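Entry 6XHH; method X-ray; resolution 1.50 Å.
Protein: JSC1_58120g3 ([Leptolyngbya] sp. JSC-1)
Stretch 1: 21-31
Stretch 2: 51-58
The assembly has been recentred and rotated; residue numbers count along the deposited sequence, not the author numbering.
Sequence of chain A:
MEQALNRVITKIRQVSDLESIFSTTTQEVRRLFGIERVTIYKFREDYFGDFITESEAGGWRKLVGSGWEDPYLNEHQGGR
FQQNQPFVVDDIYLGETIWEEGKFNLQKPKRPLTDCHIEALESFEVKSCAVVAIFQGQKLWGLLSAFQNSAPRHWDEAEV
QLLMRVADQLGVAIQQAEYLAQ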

ATOM      1  N   ILE A  21     -12.609   8.588   6.227  1.00 18.34           N
ATOM      2  CA  ILE A  21     -12.324   8.025   4.906  1.00 17.05           C
ATOM      3  C   ILE A  21     -11.142   7.064   4.980  1.00 13.53           C
ATOM      4  O   ILE A  21     -11.190   5.952   4.436  1.00 13.96           O
ATOM      5  CB  ILE A  21     -12.062   9.153   3.896  1.00 14.54           C
ATOM      6  CG1 ILE A  21     -13.350   9.947   3.668  1.00 16.73           C
ATOM      7  CG2 ILE A  21     -11.526   8.595   2.585  1.00 16.77           C
ATOM      8  CD1 ILE A  21     -13.236  11.041   2.627  1.00 22.91           C
ATOM      9  N   PHE A  22     -10.067   7.485   5.651  1.00 14.79           N
ATOM     10  CA  PHE A  22      -8.892   6.627   5.810  1.00 12.85           C
ATOM     11  C   PHE A  22      -9.242   5.338   6.537  1.00 15.07           C
ATOM     12  O   PHE A  22      -8.839   4.247   6.121  1.00 15.19           O
ATOM     13  CB  PHE A  22      -7.797   7.367   6.571  1.00 14.90           C
ATOM     14  CG  PHE A  22      -7.040   8.357   5.743  1.00 16.16           C
ATOM     15  CD1 PHE A  22      -7.480   8.716   4.477  1.00 13.70           C
ATOM     16  CD2 PHE A  22      -5.887   8.940   6.243  1.00 18.98           C
ATOM     17  CE1 PHE A  22      -6.767   9.635   3.726  1.00 18.91           C
ATOM     18  CE2 PHE A  22      -5.170   9.841   5.497  1.00 15.99           C
ATOM     19  CZ  PHE A  22      -5.615  10.205   4.246  1.00 16.68           C
ATOM     20  N   SER A  23      -9.975   5.445   7.646  1.00 14.90           N
ATOM     21  CA  SER A  23     -10.278   4.257   8.438  1.00 12.70           C
ATOM     22  C   SER A  23     -11.185   3.304   7.674  1.00 13.77           C
ATOM     23  O   SER A  23     -10.946   2.092   7.642  1.00 16.06           O
ATOM     24  CB  SER A  23     -10.929   4.667   9.758  1.00 22.11           C
ATOM     25  OG  SER A  23      -9.992   5.318  10.595  1.00 28.78           O
ATOM     26  N   THR A  24     -12.237   3.840   7.053  1.00 11.97           N
ATOM     27  CA  THR A  24     -13.117   3.014   6.236  1.00 15.40           C
ATOM     28  C   THR A  24     -12.356   2.341   5.103  1.00 15.13           C
ATOM     29  O   THR A  24     -12.599   1.167   4.795  1.00 15.81           O
ATOM     30  CB  THR A  24     -14.245   3.881   5.676  1.00 18.76           C
ATOM     31  OG1 THR A  24     -14.979   4.440   6.769  1.00 21.85           O
ATOM     32  CG2 THR A  24     -15.175   3.069   4.806  1.00 18.27           C
ATOM     33  N   THR A  25     -11.442   3.074   4.462  1.00 14.93           N
ATOM     34  CA  THR A  25     -10.682   2.515   3.352  1.00 12.16           C
ATOM     35  C   THR A  25      -9.834   1.328   3.797  1.00 13.88           C
ATOM     36  O   THR A  25      -9.897   0.248   3.194  1.00 13.77           O
ATOM     37  CB  THR A  25      -9.811   3.595   2.720  1.00 14.00           C
ATOM     38  OG1 THR A  25     -10.663   4.630   2.199  1.00 16.52           O
ATOM     39  CG2 THR A  25      -8.998   3.015   1.593  1.00 19.28           C
ATOM     40  N   THR A  26      -9.059   1.494   4.875  1.00 12.13           N
ATOM     41  CA  THR A  26      -8.200   0.391   5.309  1.00  9.91           C
ATOM     42  C   THR A  26      -9.035  -0.813   5.741  1.00 12.28           C
ATOM     43  O   THR A  26      -8.679  -1.959   5.440  1.00 13.66           O
ATOM     44  CB  THR A  26      -7.246   0.820   6.434  1.00  8.82           C
ATOM     45  OG1 THR A  26      -7.975   1.341   7.541  1.00 14.39           O
ATOM     46  CG2 THR A  26      -6.249   1.860   5.965  1.00 10.42           C
ATOM     47  N   GLN A  27     -10.162  -0.568   6.426  1.00 12.68           N
ATOM     48  CA  GLN A  27     -11.042  -1.652   6.855  1.00 12.08           C
ATOM     49  C   GLN A  27     -11.626  -2.396   5.667  1.00 12.72           C
ATOM     50  O   GLN A  27     -11.644  -3.633   5.645  1.00 15.64           O
ATOM     51  CB  GLN A  27     -12.167  -1.094   7.730  1.00 14.15           C
ATOM     52  CG  GLN A  27     -11.718  -0.555   9.090  1.00 22.84           C
ATOM     53  CD  GLN A  27     -12.863  -0.390  10.090  1.00 28.68           C
ATOM     54  OE1 GLN A  27     -13.916  -1.024   9.969  1.00 35.10           O
ATOM     55  NE2 GLN A  27     -12.663   0.480  11.073  1.00 41.16           N
ATOM     56  N   GLU A  28     -12.125  -1.661   4.675  1.00 13.98           N
ATOM     57  CA  GLU A  28     -12.797  -2.320   3.558  1.00 13.01           C
ATOM     58  C   GLU A  28     -11.817  -3.109   2.699  1.00 11.47           C
ATOM     59  O   GLU A  28     -12.126  -4.224   2.265  1.00 13.56           O
ATOM     60  CB  GLU A  28     -13.541  -1.289   2.715  1.00 13.47           C
ATOM     61  CG  GLU A  28     -14.686  -0.628   3.433  1.00 20.27           C
ATOM     62  CD  GLU A  28     -15.614  -1.624   4.080  1.00 32.77           C
ATOM     63  OE1 GLU A  28     -15.918  -2.658   3.442  1.00 31.34           O
ATOM     64  OE2 GLU A  28     -16.037  -1.367   5.226  1.00 30.60           O
ATOM     65  N   VAL A  29     -10.637  -2.552   2.431  1.00 13.78           N
ATOM     66  CA  VAL A  29      -9.638  -3.296   1.672  1.00 13.41           C
ATOM     67  C   VAL A  29      -9.194  -4.545   2.427  1.00 12.08           C
ATOM     68  O   VAL A  29      -9.015  -5.613   1.825  1.00 14.06           O
ATOM     69  CB  VAL A  29      -8.443  -2.393   1.318  1.00 11.25           C
ATOM     70  CG1 VAL A  29      -7.325  -3.234   0.709  1.00 12.79           C
ATOM     71  CG2 VAL A  29      -8.883  -1.295   0.351  1.00 14.45           C
ATOM     72  N   ARG A  30      -8.998  -4.438   3.748  1.00 14.28           N
ATOM     73  CA  ARG A  30      -8.554  -5.600   4.522  1.00 12.19           C
ATOM     74  C   ARG A  30      -9.590  -6.719   4.481  1.00 15.08           C
ATOM     75  O   ARG A  30      -9.249  -7.889   4.278  1.00 15.20           O
ATOM     76  CB  ARG A  30      -8.257  -5.207   5.972  1.00 17.07           C
ATOM     77  CG  ARG A  30      -7.370  -6.234   6.690  1.00 17.38           C
ATOM     78  CD  ARG A  30      -7.610  -6.312   8.205  1.00 19.08           C
ATOM     79  NE  ARG A  30      -9.028  -6.476   8.520  1.00 22.03           N
ATOM     80  CZ  ARG A  30      -9.718  -7.605   8.370  1.00 27.76           C
ATOM     81  NH1 ARG A  30     -11.010  -7.628   8.677  1.00 32.40           N
ATOM     82  NH2 ARG A  30      -9.135  -8.709   7.912  1.00 22.95           N
ATOM     83  N   ARG A  31     -10.864  -6.367   4.679  1.00 12.89           N
ATOM     84  CA  ARG A  31     -11.960  -7.334   4.606  1.00 15.19           C
ATOM     85  C   ARG A  31     -12.036  -7.978   3.223  1.00 14.53           C
ATOM     86  O   ARG A  31     -12.158  -9.203   3.092  1.00 15.40           O
ATOM     87  CB  ARG A  31     -13.275  -6.613   4.937  1.00 18.80           C
ATOM     88  CG  ARG A  31     -14.523  -7.488   4.985  1.00 30.08           C
ATOM     89  CD  ARG A  31     -15.772  -6.659   5.332  1.00 35.50           C
ATOM     90  NE  ARG A  31     -16.547  -6.285   4.149  1.00 42.93           N
ATOM     91  CZ  ARG A  31     -17.745  -6.778   3.850  1.00 39.68           C
ATOM     92  NH1 ARG A  31     -18.319  -7.669   4.647  1.00 34.33           N
ATOM     93  NH2 ARG A  31     -18.374  -6.378   2.752  1.00 41.80           N
ATOM     94  N   PHE A  51       3.187   5.966   9.526  1.00 12.85           N
ATOM     95  CA  PHE A  51       1.903   5.279   9.427  1.00 11.00           C
ATOM     96  C   PHE A  51       0.786   6.155  10.005  1.00 15.39           C
ATOM     97  O   PHE A  51       0.815   6.499  11.195  1.00 17.24           O
ATOM     98  CB  PHE A  51       1.962   3.946  10.172  1.00 10.67           C
ATOM     99  CG  PHE A  51       2.884   2.944   9.555  1.00 12.87           C
ATOM    100  CD1 PHE A  51       2.441   2.121   8.527  1.00 13.34           C
ATOM    101  CD2 PHE A  51       4.191   2.821   9.999  1.00 15.70           C
ATOM    102  CE1 PHE A  51       3.286   1.183   7.965  1.00 16.72           C
ATOM    103  CE2 PHE A  51       5.055   1.900   9.427  1.00 15.38           C
ATOM    104  CZ  PHE A  51       4.603   1.069   8.421  1.00 15.17           C
ATOM    105  N   ILE A  52      -0.218   6.469   9.189  1.00 13.81           N
ATOM    106  CA  ILE A  52      -1.316   7.343   9.596  1.00 14.88           C
ATOM    107  C   ILE A  52      -2.536   6.558  10.053  1.00 16.06           C
ATOM    108  O   ILE A  52      -3.164   6.911  11.054  1.00 15.77           O
ATOM    109  CB  ILE A  52      -1.686   8.289   8.436  1.00 15.32           C
ATOM    110  CG1 ILE A  52      -0.450   9.047   7.980  1.00 13.98           C
ATOM    111  CG2 ILE A  52      -2.826   9.228   8.847  1.00 17.69           C
ATOM    112  CD1 ILE A  52       0.193   9.848   9.060  1.00 18.06           C
ATOM    113  N   THR A  53      -2.905   5.518   9.309  1.00 12.86           N
ATOM    114  CA  THR A  53      -4.110   4.746   9.566  1.00 11.71           C
ATOM    115  C   THR A  53      -3.846   3.283   9.258  1.00 14.94           C
ATOM    116  O   THR A  53      -3.073   2.951   8.351  1.00 13.51           O
ATOM    117  CB  THR A  53      -5.290   5.242   8.715  1.00 13.25           C
ATOM    118  OG1 THR A  53      -5.407   6.649   8.884  1.00 18.92           O
ATOM    119  CG2 THR A  53      -6.595   4.599   9.174  1.00 17.26           C
ATOM    120  N   GLU A  54      -4.511   2.404   9.999  1.00 11.83           N
ATOM    121  CA  GLU A  54      -4.349   0.989   9.750  1.00 12.60           C
ATOM    122  C   GLU A  54      -5.619   0.249  10.124  1.00 16.11           C
ATOM    123  O   GLU A  54      -6.411   0.709  10.953  1.00 17.36           O
ATOM    124  CB  GLU A  54      -3.154   0.434  10.531  1.00 12.64           C
ATOM    125  CG  GLU A  54      -3.417   0.282  12.014  1.00 17.32           C
ATOM    126  CD  GLU A  54      -2.150   0.067  12.815  1.00 21.35           C
ATOM    127  OE1 GLU A  54      -1.941   0.782  13.821  1.00 22.81           O
ATOM    128  OE2 GLU A  54      -1.353  -0.817  12.432  1.00 16.65           O
ATOM    129  N   SER A  55      -5.806  -0.903   9.485  1.00 13.08           N
ATOM    130  CA  SER A  55      -6.793  -1.895   9.886  1.00 13.13           C
ATOM    131  C   SER A  55      -6.033  -3.204  10.026  1.00 13.58           C
ATOM    132  O   SER A  55      -5.268  -3.571   9.131  1.00 14.13           O
ATOM    133  CB  SER A  55      -7.932  -2.005   8.862  1.00 15.31           C
ATOM    134  OG  SER A  55      -8.704  -3.182   9.040  1.00 22.65           O
ATOM    135  N   GLU A  56      -6.174  -3.866  11.169  1.00 14.81           N
ATOM    136  CA  GLU A  56      -5.398  -5.064  11.449  1.00 15.41           C
ATOM    137  C   GLU A  56      -6.300  -6.179  11.970  1.00 18.02           C
ATOM    138  O   GLU A  56      -7.336  -5.923  12.591  1.00 22.74           O
ATOM    139  CB  GLU A  56      -4.265  -4.730  12.439  1.00 18.63           C
ATOM    140  CG  GLU A  56      -3.466  -5.906  12.956  1.00 29.12           C
ATOM    141  CD  GLU A  56      -4.048  -6.491  14.232  1.00 27.36           C
ATOM    142  OE1 GLU A  56      -4.268  -5.741  15.209  1.00 34.77           O
ATOM    143  OE2 GLU A  56      -4.296  -7.706  14.250  1.00 31.17           O
ATOM    144  N   ALA A  57      -5.896  -7.423  11.704  1.00 17.55           N
ATOM    145  CA  ALA A  57      -6.613  -8.609  12.161  1.00 23.41           C
ATOM    146  C   ALA A  57      -5.613  -9.686  12.549  1.00 24.02           C
ATOM    147  O   ALA A  57      -4.710 -10.010  11.771  1.00 23.67           O
ATOM    148  CB  ALA A  57      -7.562  -9.134  11.077  1.00 28.22           C
ATOM    149  N   GLY A  58      -5.760 -10.225  13.760  1.00 25.24           N
ATOM    150  CA  GLY A  58      -4.923 -11.327  14.189  1.00 30.62           C
ATOM    151  C   GLY A  58      -4.002 -11.033  15.356  1.00 24.43           C
ATOM    152  O   GLY A  58      -3.112 -11.840  15.653  1.00 30.10           O
TER
HETATM  153  O   HOH W   1      -9.241   1.515  10.368  1.00 27.05           O
HETATM  154  O   HOH W   2      -7.825   7.412  10.117  1.00 27.35           O

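What stands out in this helix-on-strand contact is how little of it is greasy: small hydroxyl side chains and two waters fill most of the seam, and the one direct hydrogen bond across it is weak. That bond runs from Arg30 NE to Ser55 OG, 3.4 Å long with an N-H...O angle of 129°, so it is both stretched and bent.

The approach is close, and small residues lie where the two segments are nearest. The axes of helix 21-31 and strand 51-56 come within 6.9 Å and their N-to-C directions differ by 31°, and successive helical turns meet inward-facing residues of the strand and of the loop just after it. Phe22, Thr26 and Arg30 recur every four residues and point toward the strand; Thr53, Ser55 and Ala57 recur every second residue and point back, while Glu54 and Glu56 turn away. The backbones are nearest at Gln27 and Ser55, whose CA atoms lie 5.2 Å apart. Here Ser55 OG sits 3.5 Å from Gln27 CA and Ser55 CB 3.5 Å from Thr26 O, so the serine packs directly against the helix backbone.

Thr26 takes the p rotamer, unlike its neighbours Thr24 and Thr25, which are m. Its OG1 donates to Ser23 O within the helix at 3.1 Å, meeting a polar need without a partner on the strand, and still packs 3.6 Å from Ser55 CB.

Water supplies the polar links that the side chains do not make directly. Water 1 donates to Ser23 O at 3.3 Å and to Glu54 O at 3.0 Å, joining the two backbones. Water 2 bridges side chains, hydrogen-bonded to Ser23 OG at 3.1 Å and to Thr53 OG1 at 2.8 Å. Thr53 also touches Ser23 directly, its CG2 3.8 Å from Ser23 OG.

The one contact between apolar side chains is at the Phe22 end. Phe22 CD2 meets Ile52 CG2 at 4.0 Å, and Thr53 OG1 lies 3.4 Å from Phe22 CB; both strand atoms lie at the edge of the ring, near its plane, so its faces are not what meets the strand here.

At the other end Arg30 uses its guanidinium in two ways. Ser55 OG lies at the edge of the group, where NE can reach it, whereas Ala57 CB covers one face, 3.6 Å from Arg30 NH2. NH2 is also hydrogen-bonded elsewhere in the structure. The rule to take away is a simple one: match a four-residue helical repeat to a two-residue strand repeat, keep the middle small, and let water complete the polar links.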